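Local coordinates for beta-galactosidase (Bacillus circulans subsp. alkalophilus, PDB 3TTY) that hydrolyses beta-galactosides, releasing galactose, as a TIM-barrel glycoside hydrolase whose chains assemble as a trimer, at the interface of chains A and B. Residues are numbered along the deposited sequence; one frame, centred on the assembly and turned at random. Chains: chain A/B, Beta-galactosidase.

Contact 1: the interface of chains A and B. Residues chain A 490-491, 497, 499-500, 502; chain B 349, 351, 356-357, 364.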
loop_
_atom_site.group_PDB
_atom_site.type_symbol
_atom_site.label_atom_id
_atom_site.label_comp_id
_atom_site.label_asym_id
_atom_site.label_seq_id
_atom_site.Cartn_x
_atom_site.Cartn_y
_atom_site.Cartn_z
ATOM N N ILE A 490 10.448 24.481 19.219
ATOM C CA ILE A 490 9.764 25.104 18.101
ATOM C C ILE A 490 8.349 25.554 18.482
ATOM O O ILE A 490 7.947 26.663 18.150
ATOM C CB ILE A 490 9.714 24.173 16.886
ATOM C CG1 ILE A 490 11.109 23.594 16.594
ATOM C CG2 ILE A 490 9.130 24.901 15.678
ATOM C CD1 ILE A 490 12.171 24.647 16.193
ATOM N N VAL A 491 7.611 24.720 19.212
ATOM C CA VAL A 491 6.209 25.024 19.522
ATOM C C VAL A 491 5.848 24.934 21.004
ATOM O O VAL A 491 6.628 24.436 21.818
ATOM C CB VAL A 491 5.256 24.094 18.756
ATOM C CG1 VAL A 491 5.445 24.256 17.243
ATOM C CG2 VAL A 491 5.472 22.637 19.191
ATOM N N VAL A 497 3.785 27.833 16.947
ATOM C CA VAL A 497 5.198 28.178 16.903
ATOM C C VAL A 497 5.525 29.290 17.889
ATOM O O VAL A 497 4.805 30.299 17.988
ATOM C CB VAL A 497 5.637 28.590 15.488
ATOM C CG1 VAL A 497 7.061 29.088 15.504
ATOM C CG2 VAL A 497 5.495 27.426 14.536
ATOM N N LEU A 499 7.425 32.293 18.419
ATOM C CA LEU A 499 8.018 33.243 17.487
ATOM C C LEU A 499 9.264 33.933 18.035
ATOM O O LEU A 499 9.502 33.957 19.248
ATOM C CB LEU A 499 6.972 34.283 17.094
ATOM C CG LEU A 499 5.773 33.671 16.364
ATOM C CD1 LEU A 499 4.640 34.670 16.299
ATOM C CD2 LEU A 499 6.172 33.192 14.968
ATOM N N GLY A 500 10.055 34.497 17.133
ATOM C CA GLY A 500 11.169 35.341 17.529
ATOM C C GLY A 500 12.522 34.669 17.414
ATOM O O GLY A 500 13.553 35.273 17.751
ATOM N N TYR A 502 14.057 30.286 16.642
ATOM C CA TYR A 502 14.263 28.974 17.240
ATOM C C TYR A 502 15.589 29.043 18.002
ATOM O O TYR A 502 16.521 29.707 17.545
ATOM C CB TYR A 502 14.375 27.924 16.143
ATOM C CG TYR A 502 13.326 28.005 15.049
ATOM C CD1 TYR A 502 13.702 27.970 13.724
ATOM C CD2 TYR A 502 11.964 28.084 15.341
ATOM C CE1 TYR A 502 12.780 28.020 12.724
ATOM C CE2 TYR A 502 11.017 28.136 14.326
ATOM C CZ TYR A 502 11.439 28.091 13.016
ATOM O OH TYR A 502 10.549 28.132 11.960
ATOM N N ARG B 349 4.992 33.691 7.399
ATOM C CA ARG B 349 4.679 32.316 7.769
ATOM C C ARG B 349 3.489 32.252 8.727
ATOM O O ARG B 349 3.261 33.179 9.505
ATOM C CB ARG B 349 5.922 31.579 8.309
ATOM C CG ARG B 349 6.892 31.186 7.174
ATOM C CD ARG B 349 8.283 30.660 7.617
ATOM N NE ARG B 349 8.234 29.344 8.227
ATOM C CZ ARG B 349 9.109 28.360 8.012
ATOM N NH1 ARG B 349 10.134 28.513 7.178
ATOM N NH2 ARG B 349 8.943 27.207 8.645
ATOM N N VAL B 351 1.334 30.055 11.819
ATOM C CA VAL B 351 1.814 29.856 13.178
ATOM C C VAL B 351 1.588 28.508 13.911
ATOM O O VAL B 351 2.387 28.186 14.773
ATOM C CB VAL B 351 1.409 31.078 14.064
ATOM C CG1 VAL B 351 1.585 30.776 15.518
ATOM C CG2 VAL B 351 2.233 32.300 13.669
ATOM N N LYS B 356 2.657 25.926 8.805
ATOM C CA LYS B 356 3.600 26.700 9.617
ATOM C C LYS B 356 5.058 26.452 9.230
ATOM O O LYS B 356 5.916 27.291 9.497
ATOM C CB LYS B 356 3.386 26.476 11.125
ATOM C CG LYS B 356 3.455 25.017 11.585
ATOM C CD LYS B 356 3.008 24.897 13.035
ATOM C CE LYS B 356 3.089 23.450 13.537
ATOM N NZ LYS B 356 1.972 22.611 13.013
ATOM N N TYR B 357 5.344 25.322 8.586
ATOM C CA TYR B 357 6.702 25.081 8.089
ATOM C C TYR B 357 6.825 25.212 6.561
ATOM O O TYR B 357 7.761 24.689 5.947
ATOM C CB TYR B 357 7.264 23.758 8.636
ATOM C CG TYR B 357 7.072 23.682 10.135
ATOM C CD1 TYR B 357 7.494 24.727 10.954
ATOM C CD2 TYR B 357 6.409 22.600 10.723
ATOM C CE1 TYR B 357 7.287 24.688 12.321
ATOM C CE2 TYR B 357 6.195 22.547 12.089
ATOM C CZ TYR B 357 6.633 23.595 12.886
ATOM O OH TYR B 357 6.422 23.554 14.248
ATOM N N HIS B 364 9.480 32.921 11.023
ATOM C CA HIS B 364 9.222 32.911 12.460
ATOM C C HIS B 364 10.067 33.895 13.327
ATOM O O HIS B 364 9.591 34.343 14.372
ATOM C CB HIS B 364 9.182 31.475 12.998
ATOM C CG HIS B 364 8.112 30.630 12.362
ATOM N ND1 HIS B 364 8.244 29.272 12.163
ATOM C CD2 HIS B 364 6.894 30.961 11.864
ATOM C CE1 HIS B 364 7.156 28.802 11.576
ATOM N NE2 HIS B 364 6.323 29.807 11.378
HETATM O O HOH W 1 11.022 30.133 10.361
#
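A:Tyr502 and B:His364 meet tip to edge: the phenol OH of the tyrosine reaches ND1 at the imidazole edge, 2.6 Å away and somewhat out of the ring plane, on the side away from A:Val497. Which of the two gives the proton is not settled by the model. The same OH is also 2.6 Å from water 1, which leads on, at longer range, to the backbone N of B:His364.

Two backbone hydrogen bonds flank this pair. A:Val497 N gives its proton to B:Val351 O at 2.6 Å, nearly straight at the hydrogen. A:Gly500 N reaches B:His364 O at 2.8 Å. With the ring bond, this means chain A grips B:His364 at both its main chain and its side chain.

Apolar packing fills in between. With CG1 anti to its own backbone N (chi1 174°), A:Val497 lays that methyl over one face of the imidazole, 3.7 Å from the ring centroid. A:Leu499 CD2 comes to CD2 of the same ring at 3.9 Å. An alanine in place of B:His364 would probably leave the A:Tyr502 hydroxyl without its ring partner and open a gap beside the methyls of A:Val497 and A:Leu499.

Further along, A:Ile490 CG2 packs against CE1 of B:Tyr357 at 3.8 Å, and A:Val497 CG2 touches both that ring carbon and CD of B:Lys356.

Chain B backs the imidazole itself: B:Arg349 NE lies over the rim of the opposite face. The guanidinium NH2 of B:Arg349 donates to B:Lys356 O at 3.1 Å, on a lone pair in the carbonyl plane, though the oxygen sits a little out of the guanidinium plane; this ties the arginine to the loop that presents B:Tyr357.

The patch joins a loop of the trimerisation domain of one chain to loops of the catalytic barrel of its neighbour, and so probably helps hold the trimer together.

Contact 2: the interface of chains A and B. Residues chain A 190, 192, 196; chain B 87-88, 91.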
loop_
_atom_site.group_PDB
_atom_site.type_symbol
_atom_site.label_atom_id
_atom_site.label_comp_id
_atom_site.label_asym_id
_atom_site.label_seq_id
_atom_site.Cartn_x
_atom_site.Cartn_y
_atom_site.Cartn_z
ATOM N N THR A 190 -12.627 29.192 11.161
ATOM C CA THR A 190 -13.283 29.815 12.303
ATOM C C THR A 190 -14.522 29.040 12.756
ATOM O O THR A 190 -15.446 28.781 11.977
ATOM C CB THR A 190 -13.676 31.280 12.007
ATOM O OG1 THR A 190 -12.545 31.966 11.471
ATOM C CG2 THR A 190 -14.157 31.985 13.278
ATOM N N TYR A 192 -17.884 29.029 15.046
ATOM C CA TYR A 192 -18.824 29.921 15.720
ATOM C C TYR A 192 -19.702 29.174 16.710
ATOM O O TYR A 192 -20.453 29.783 17.465
ATOM C CB TYR A 192 -19.699 30.669 14.711
ATOM C CG TYR A 192 -18.953 31.709 13.916
ATOM C CD1 TYR A 192 -18.528 32.890 14.513
ATOM C CD2 TYR A 192 -18.664 31.512 12.564
ATOM C CE1 TYR A 192 -17.836 33.860 13.791
ATOM C CE2 TYR A 192 -17.972 32.472 11.831
ATOM C CZ TYR A 192 -17.566 33.651 12.455
ATOM O OH TYR A 192 -16.883 34.617 11.749
ATOM N N GLU A 196 -19.876 22.633 15.538
ATOM C CA GLU A 196 -19.274 22.699 14.211
ATOM C C GLU A 196 -17.952 21.920 14.143
ATOM O O GLU A 196 -17.439 21.625 13.061
ATOM C CB GLU A 196 -19.028 24.153 13.831
ATOM C CG GLU A 196 -20.295 24.924 13.530
ATOM C CD GLU A 196 -20.077 26.424 13.579
ATOM O OE1 GLU A 196 -18.901 26.858 13.590
ATOM O OE2 GLU A 196 -21.089 27.163 13.616
ATOM N N ALA B 87 -17.219 26.336 8.556
ATOM C CA ALA B 87 -17.615 25.166 9.312
ATOM C C ALA B 87 -19.115 25.193 9.595
ATOM O O ALA B 87 -19.765 24.142 9.541
ATOM C CB ALA B 87 -16.781 25.040 10.612
ATOM N N TRP B 88 -19.678 26.380 9.872
ATOM C CA TRP B 88 -21.133 26.470 10.072
ATOM C C TRP B 88 -21.931 26.042 8.840
ATOM O O TRP B 88 -23.015 25.473 8.966
ATOM C CB TRP B 88 -21.602 27.866 10.539
ATOM C CG TRP B 88 -21.465 28.994 9.527
ATOM C CD1 TRP B 88 -20.488 29.941 9.502
ATOM C CD2 TRP B 88 -22.343 29.297 8.426
ATOM N NE1 TRP B 88 -20.685 30.802 8.458
ATOM C CE2 TRP B 88 -21.817 30.438 7.781
ATOM C CE3 TRP B 88 -23.522 28.724 7.931
ATOM C CZ2 TRP B 88 -22.428 31.022 6.658
ATOM C CZ3 TRP B 88 -24.126 29.299 6.810
ATOM C CH2 TRP B 88 -23.578 30.439 6.188
ATOM N N LYS B 91 -21.971 22.299 8.513
ATOM C CA LYS B 91 -22.828 21.764 9.566
ATOM C C LYS B 91 -24.330 21.905 9.235
ATOM O O LYS B 91 -25.086 20.925 9.272
ATOM C CB LYS B 91 -22.497 22.462 10.900
ATOM C CG LYS B 91 -23.100 21.805 12.147
ATOM C CD LYS B 91 -24.335 22.563 12.603
ATOM C CE LYS B 91 -24.754 22.193 14.031
ATOM N NZ LYS B 91 -26.064 22.821 14.417
HETATM O O HOH W 2 -18.974 21.685 10.752
HETATM O O HOH W 3 -15.267 27.890 9.318
HETATM O O HOH W 4 -18.282 28.370 11.289
#
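The A:Glu196 side chain lies alongside B:Trp88 where the 3-10 helix 194-196 and the loop before it meet helix 87-92, between TIM-barrel catalytic domains of this glycoside hydrolase. Its carboxylate carbon CD sits 3.7 Å from B:Trp88 CA, and OE2 faces the tryptophan CB. The carboxylate is turned 55° from the indole plane and touches the root of the tryptophan, not its ring. Nearer the A:Glu196 backbone, CB meets the methyl of B:Ala87 at 4.0 Å. B:Trp88, with CG between its backbone N and carbonyl carbon (chi1 68°), turns its indole CD1 to CD2 of A:Tyr192 at 3.9 Å; these side chains point the same way, but the rings are well tilted to each other and touch at the edges.

Water 4 lies 2.8 Å from A:Glu196 OE1 and also meets A:Thr190 O and the backbone N of B:Trp88. Water 3 links A:Thr190 O to B:Ala87 N, and water 2 spans A:Glu196 O and B:Ala87 O. The two bridged N-H groups open helix 87-92, whose start would probably suit the nearby carboxylate.

Behind this layer, A:Tyr192 N donates to A:Glu196 OE1 at 2.8 Å, on the syn side but 29° out of the carboxylate plane; with water 4 on the same oxygen, this helps set the acid's rotation. A:Thr190 CG2 lies over the rim of one face of the A:Tyr192 ring. B:Lys91 NZ stays 6.7 Å from A:Glu196 OE2, where any attraction would be long-range.

About 26 Å separates the C-alpha centres of contact 1 and contact 2, and they have no residue in common. Both belong to one A-B interface of the three-chain assembly. Chain A supplies a loop of its trimerisation domain to contact 1 and a barrel-domain segment to contact 2, whereas chain B uses catalytic-domain residues in both. Direct bonds between the chains are found in contact 1, whereas the polar groups of contact 2 meet through water. Two separated points of support would probably limit rocking of one subunit on the next, and equivalent contacts between the other chains would close the trimer.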